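Local coordinates for Lin1909 protein (Listeria innocua, PDB 3FIJ) that is of unknown function but may hydrolyse gamma-glutamyl-gamma-aminobutyrate, and carries a bound manganese ion, at residues N122-I133 and H178-F189. Residues are numbered along the deposited sequence; the frame is centred on the assembly and turned at random.
Sequences NVALGGTLYQDI and HHQFIKKLAPSF. With MN (manganese (II) ion), chain I.
Lys183 lays its aliphatic chain over one face of the Tyr130 ring, with CG of Lys183 3.7 Å from the ring centroid in a CH-pi contact, while Phe181 O and Ile182 O lie at the edge of the same ring. CG of Lys183 stands anti to its own backbone N (chi1 -171°), which carries the chain across the tyrosine; beyond it the ammonium forms a salt bridge with Glu80, and the tyrosine hydroxyl bonds to Glu137. The Phe181 ring takes Ile133 at its edge, CG1 of Ile133 reaching CE1 of Phe181 at 3.3 Å; ND1 of His178 lies above one face of Phe181, offset toward its rim, with the imidazole edge-on. Nearer the helix end, Leu125 CG meets the edge of the Phe189 ring.

Between these groups the backbones are joined by a short antiparallel pairing. Tyr130 N donates to Phe181 O at 2.7 Å, whereas the return bond from Phe181 N to Tyr130 O is weak. Beyond the non-hydrogen-bonded pair Leu129-Ile182, Lys183 and Lys184 both face Thr128, a classic beta bulge: Thr128 N bonds to Lys184 O, Lys183 N to Thr128 O, and Lys184 N to the hydroxyl OG1 of Thr128 at 2.9 Å. The threonine side chain thus grips the bulge that its own backbone also holds. Past the other end of the pairing, Gln180 NE2 donates to Gln131 O at 2.8 Å.

Helix 116-124 closes in a Schellman motif with Gly126 at C-prime, and the chain then enters this two-stranded antiparallel sheet, apart from the main mixed sheet of the class I glutamine amidotransferase-like domain. At its far end His178 donates from ND1 to Gln180 O and binds manganese through NE2 at 2.3 Å, joining His143, His154, Ser176 and Glu201 in the metal site.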
loop_
_atom_site.group_PDB
_atom_site.type_symbol
_atom_site.label_atom_id
_atom_site.label_comp_id
_atom_site.label_asym_id
_atom_site.label_seq_id
_atom_site.Cartn_x
_atom_site.Cartn_y
_atom_site.Cartn_z
ATOM N N ASN A 122 -22.942 -10.672 -29.307
ATOM C CA ASN A 122 -23.810 -9.663 -29.896
ATOM C C ASN A 122 -23.049 -8.808 -30.931
ATOM O O ASN A 122 -23.523 -8.599 -32.050
ATOM C CB ASN A 122 -24.398 -8.789 -28.782
ATOM C CG ASN A 122 -25.533 -7.903 -29.273
ATOM O OD1 ASN A 122 -25.386 -6.680 -29.370
ATOM N ND2 ASN A 122 -26.672 -8.519 -29.588
ATOM N N VAL A 123 -21.866 -8.328 -30.554
ATOM C CA VAL A 123 -21.041 -7.520 -31.443
ATOM C C VAL A 123 -20.591 -8.323 -32.663
ATOM O O VAL A 123 -20.718 -7.865 -33.796
ATOM C CB VAL A 123 -19.777 -6.991 -30.703
ATOM C CG1 VAL A 123 -18.846 -6.270 -31.693
ATOM C CG2 VAL A 123 -20.192 -6.048 -29.570
ATOM N N ALA A 124 -20.063 -9.518 -32.427
ATOM C CA ALA A 124 -19.585 -10.373 -33.511
ATOM C C ALA A 124 -20.593 -10.520 -34.636
ATOM O O ALA A 124 -20.215 -10.552 -35.805
ATOM C CB ALA A 124 -19.227 -11.749 -32.974
ATOM N N LEU A 125 -21.874 -10.599 -34.283
ATOM C CA LEU A 125 -22.933 -10.775 -35.270
ATOM C C LEU A 125 -23.666 -9.498 -35.714
ATOM O O LEU A 125 -24.725 -9.572 -36.331
ATOM C CB LEU A 125 -23.944 -11.819 -34.764
ATOM C CG LEU A 125 -23.531 -13.299 -34.835
ATOM C CD1 LEU A 125 -23.369 -13.710 -36.283
ATOM C CD2 LEU A 125 -22.226 -13.538 -34.086
ATOM N N GLY A 126 -23.116 -8.333 -35.387
ATOM C CA GLY A 126 -23.729 -7.092 -35.829
ATOM C C GLY A 126 -24.509 -6.231 -34.852
ATOM O O GLY A 126 -25.190 -5.307 -35.285
ATOM N N GLY A 127 -24.424 -6.515 -33.554
ATOM C CA GLY A 127 -25.156 -5.710 -32.582
ATOM C C GLY A 127 -24.294 -4.581 -32.058
ATOM O O GLY A 127 -23.173 -4.402 -32.522
ATOM N N THR A 128 -24.810 -3.803 -31.112
ATOM C CA THR A 128 -24.037 -2.702 -30.537
ATOM C C THR A 128 -24.175 -2.718 -29.023
ATOM O O THR A 128 -24.974 -3.481 -28.476
ATOM C CB THR A 128 -24.498 -1.314 -31.070
ATOM O OG1 THR A 128 -25.850 -1.065 -30.674
ATOM C CG2 THR A 128 -24.404 -1.269 -32.592
ATOM N N LEU A 129 -23.404 -1.869 -28.348
ATOM C CA LEU A 129 -23.436 -1.804 -26.891
ATOM C C LEU A 129 -23.449 -0.372 -26.373
ATOM O O LEU A 129 -23.044 0.550 -27.077
ATOM C CB LEU A 129 -22.187 -2.482 -26.324
ATOM C CG LEU A 129 -21.749 -3.845 -26.858
ATOM C CD1 LEU A 129 -20.369 -4.195 -26.291
ATOM C CD2 LEU A 129 -22.783 -4.892 -26.492
ATOM N N TYR A 130 -23.923 -0.185 -25.145
ATOM C CA TYR A 130 -23.866 1.127 -24.515
ATOM C C TYR A 130 -22.472 1.066 -23.893
ATOM O O TYR A 130 -22.145 0.085 -23.224
ATOM C CB TYR A 130 -24.890 1.277 -23.386
ATOM C CG TYR A 130 -26.308 1.532 -23.831
ATOM C CD1 TYR A 130 -27.211 0.482 -23.969
ATOM C CD2 TYR A 130 -26.756 2.834 -24.111
ATOM C CE1 TYR A 130 -28.521 0.711 -24.370
ATOM C CE2 TYR A 130 -28.067 3.076 -24.518
ATOM C CZ TYR A 130 -28.940 2.007 -24.644
ATOM O OH TYR A 130 -30.234 2.225 -25.040
ATOM N N GLN A 131 -21.653 2.088 -24.108
ATOM C CA GLN A 131 -20.302 2.104 -23.561
ATOM C C GLN A 131 -20.223 2.256 -22.039
ATOM O O GLN A 131 -19.233 1.845 -21.429
ATOM C CB GLN A 131 -19.482 3.197 -24.247
ATOM C CG GLN A 131 -19.101 2.836 -25.665
ATOM C CD GLN A 131 -18.138 3.821 -26.290
ATOM O OE1 GLN A 131 -17.253 4.365 -25.616
ATOM N NE2 GLN A 131 -18.288 4.043 -27.593
ATOM N N ASP A 132 -21.258 2.841 -21.430
ATOM C CA ASP A 132 -21.298 3.022 -19.976
ATOM C C ASP A 132 -22.738 3.160 -19.489
ATOM O O ASP A 132 -23.619 3.594 -20.243
ATOM C CB ASP A 132 -20.492 4.258 -19.554
ATOM C CG ASP A 132 -20.464 4.457 -18.039
ATOM O OD1 ASP A 132 -20.046 3.527 -17.316
ATOM O OD2 ASP A 132 -20.850 5.547 -17.565
ATOM N N ILE A 133 -22.964 2.790 -18.227
ATOM C CA ILE A 133 -24.286 2.852 -17.609
ATOM C C ILE A 133 -24.807 4.283 -17.667
ATOM O O ILE A 133 -26.007 4.510 -17.803
ATOM C CB ILE A 133 -24.242 2.372 -16.119
ATOM C CG1 ILE A 133 -23.639 0.962 -16.041
ATOM C CG2 ILE A 133 -25.650 2.328 -15.521
ATOM C CD1 ILE A 133 -23.524 0.384 -14.599
ATOM N N HIS A 178 -20.927 -5.492 -14.262
ATOM C CA HIS A 178 -20.683 -4.861 -15.547
ATOM C C HIS A 178 -21.137 -3.409 -15.598
ATOM O O HIS A 178 -21.975 -2.976 -14.801
ATOM C CB HIS A 178 -21.361 -5.677 -16.657
ATOM C CG HIS A 178 -22.849 -5.807 -16.502
ATOM N ND1 HIS A 178 -23.740 -4.945 -17.107
ATOM C CD2 HIS A 178 -23.595 -6.689 -15.798
ATOM C CE1 HIS A 178 -24.974 -5.293 -16.781
ATOM N NE2 HIS A 178 -24.917 -6.347 -15.989
ATOM N N HIS A 179 -20.544 -2.650 -16.516
ATOM C CA HIS A 179 -20.910 -1.255 -16.678
ATOM C C HIS A 179 -21.308 -0.985 -18.129
ATOM O O HIS A 179 -21.605 0.154 -18.496
ATOM C CB HIS A 179 -19.775 -0.317 -16.225
ATOM C CG HIS A 179 -18.739 -0.059 -17.273
ATOM N ND1 HIS A 179 -17.832 -1.011 -17.678
ATOM C CD2 HIS A 179 -18.484 1.046 -18.017
ATOM C CE1 HIS A 179 -17.062 -0.509 -18.628
ATOM N NE2 HIS A 179 -17.440 0.737 -18.852
ATOM N N GLN A 180 -21.328 -2.035 -18.950
ATOM C CA GLN A 180 -21.737 -1.891 -20.349
ATOM C C GLN A 180 -22.958 -2.775 -20.592
ATOM O O GLN A 180 -23.191 -3.735 -19.850
ATOM C CB GLN A 180 -20.611 -2.296 -21.305
ATOM C CG GLN A 180 -19.336 -1.478 -21.181
ATOM C CD GLN A 180 -18.540 -1.458 -22.475
ATOM O OE1 GLN A 180 -18.411 -2.477 -23.149
ATOM N NE2 GLN A 180 -17.995 -0.297 -22.823
ATOM N N PHE A 181 -23.744 -2.446 -21.615
ATOM C CA PHE A 181 -24.944 -3.223 -21.940
ATOM C C PHE A 181 -25.170 -3.373 -23.436
ATOM O O PHE A 181 -24.662 -2.592 -24.242
ATOM C CB PHE A 181 -26.212 -2.558 -21.402
ATOM C CG PHE A 181 -26.142 -2.147 -19.973
ATOM C CD1 PHE A 181 -25.459 -0.999 -19.603
ATOM C CD2 PHE A 181 -26.786 -2.894 -18.995
ATOM C CE1 PHE A 181 -25.421 -0.589 -18.277
ATOM C CE2 PHE A 181 -26.758 -2.501 -17.662
ATOM C CZ PHE A 181 -26.073 -1.345 -17.297
ATOM N N ILE A 182 -25.959 -4.373 -23.804
ATOM C CA ILE A 182 -26.307 -4.552 -25.199
ATOM C C ILE A 182 -27.232 -3.376 -25.526
ATOM O O ILE A 182 -28.184 -3.094 -24.787
ATOM C CB ILE A 182 -27.096 -5.864 -25.436
ATOM C CG1 ILE A 182 -26.165 -7.072 -25.293
ATOM C CG2 ILE A 182 -27.768 -5.825 -26.821
ATOM C CD1 ILE A 182 -26.775 -8.397 -25.766
ATOM N N LYS A 183 -26.941 -2.673 -26.613
ATOM C CA LYS A 183 -27.775 -1.549 -27.028
ATOM C C LYS A 183 -28.658 -2.131 -28.114
ATOM O O LYS A 183 -29.815 -2.472 -27.875
ATOM C CB LYS A 183 -26.910 -0.404 -27.581
ATOM C CG LYS A 183 -27.676 0.902 -27.842
ATOM C CD LYS A 183 -26.740 2.117 -27.956
ATOM C CE LYS A 183 -25.862 2.050 -29.208
ATOM N NZ LYS A 183 -24.688 2.983 -29.168
ATOM N N LYS A 184 -28.095 -2.264 -29.306
ATOM C CA LYS A 184 -28.822 -2.846 -30.419
ATOM C C LYS A 184 -28.487 -4.341 -30.467
ATOM O O LYS A 184 -27.331 -4.729 -30.617
ATOM C CB LYS A 184 -28.421 -2.160 -31.731
ATOM C CG LYS A 184 -29.194 -2.639 -32.952
ATOM C CD LYS A 184 -30.699 -2.456 -32.757
ATOM C CE LYS A 184 -31.494 -2.908 -33.981
ATOM N NZ LYS A 184 -32.963 -2.805 -33.743
ATOM N N LEU A 185 -29.507 -5.175 -30.318
ATOM C CA LEU A 185 -29.333 -6.620 -30.338
ATOM C C LEU A 185 -29.112 -7.150 -31.753
ATOM O O LEU A 185 -29.904 -6.880 -32.653
ATOM C CB LEU A 185 -30.568 -7.291 -29.736
ATOM C CG LEU A 185 -30.539 -8.819 -29.653
ATOM C CD1 LEU A 185 -29.595 -9.243 -28.527
ATOM C CD2 LEU A 185 -31.946 -9.347 -29.409
ATOM N N ALA A 186 -28.039 -7.906 -31.949
ATOM C CA ALA A 186 -27.744 -8.476 -33.261
ATOM C C ALA A 186 -28.916 -9.351 -33.725
ATOM O O ALA A 186 -29.615 -9.956 -32.910
ATOM C CB ALA A 186 -26.461 -9.306 -33.198
ATOM N N PRO A 187 -29.147 -9.426 -35.048
ATOM C CA PRO A 187 -30.247 -10.240 -35.585
ATOM C C PRO A 187 -30.001 -11.738 -35.437
ATOM O O PRO A 187 -28.856 -12.194 -35.488
ATOM C CB PRO A 187 -30.315 -9.800 -37.044
ATOM C CG PRO A 187 -28.881 -9.521 -37.362
ATOM C CD PRO A 187 -28.412 -8.755 -36.135
ATOM N N SER A 188 -31.088 -12.486 -35.262
ATOM C CA SER A 188 -31.075 -13.941 -35.084
ATOM C C SER A 188 -30.919 -14.304 -33.605
ATOM O O SER A 188 -30.441 -15.388 -33.259
ATOM C CB SER A 188 -29.955 -14.590 -35.904
ATOM O OG SER A 188 -30.133 -14.332 -37.284
ATOM N N PHE A 189 -31.321 -13.380 -32.740
ATOM C CA PHE A 189 -31.262 -13.585 -31.305
ATOM C C PHE A 189 -32.514 -13.001 -30.674
ATOM O O PHE A 189 -33.162 -12.133 -31.245
ATOM C CB PHE A 189 -30.042 -12.895 -30.695
ATOM C CG PHE A 189 -28.734 -13.508 -31.087
ATOM C CD1 PHE A 189 -28.086 -13.116 -32.251
ATOM C CD2 PHE A 189 -28.153 -14.494 -30.296
ATOM C CE1 PHE A 189 -26.878 -13.695 -32.625
ATOM C CE2 PHE A 189 -26.947 -15.081 -30.658
ATOM C CZ PHE A 189 -26.306 -14.680 -31.827
HETATM MN MN MN I . -26.659 -6.745 -14.480
HETATM O O HOH W 1 -25.867 -8.862 -14.347
#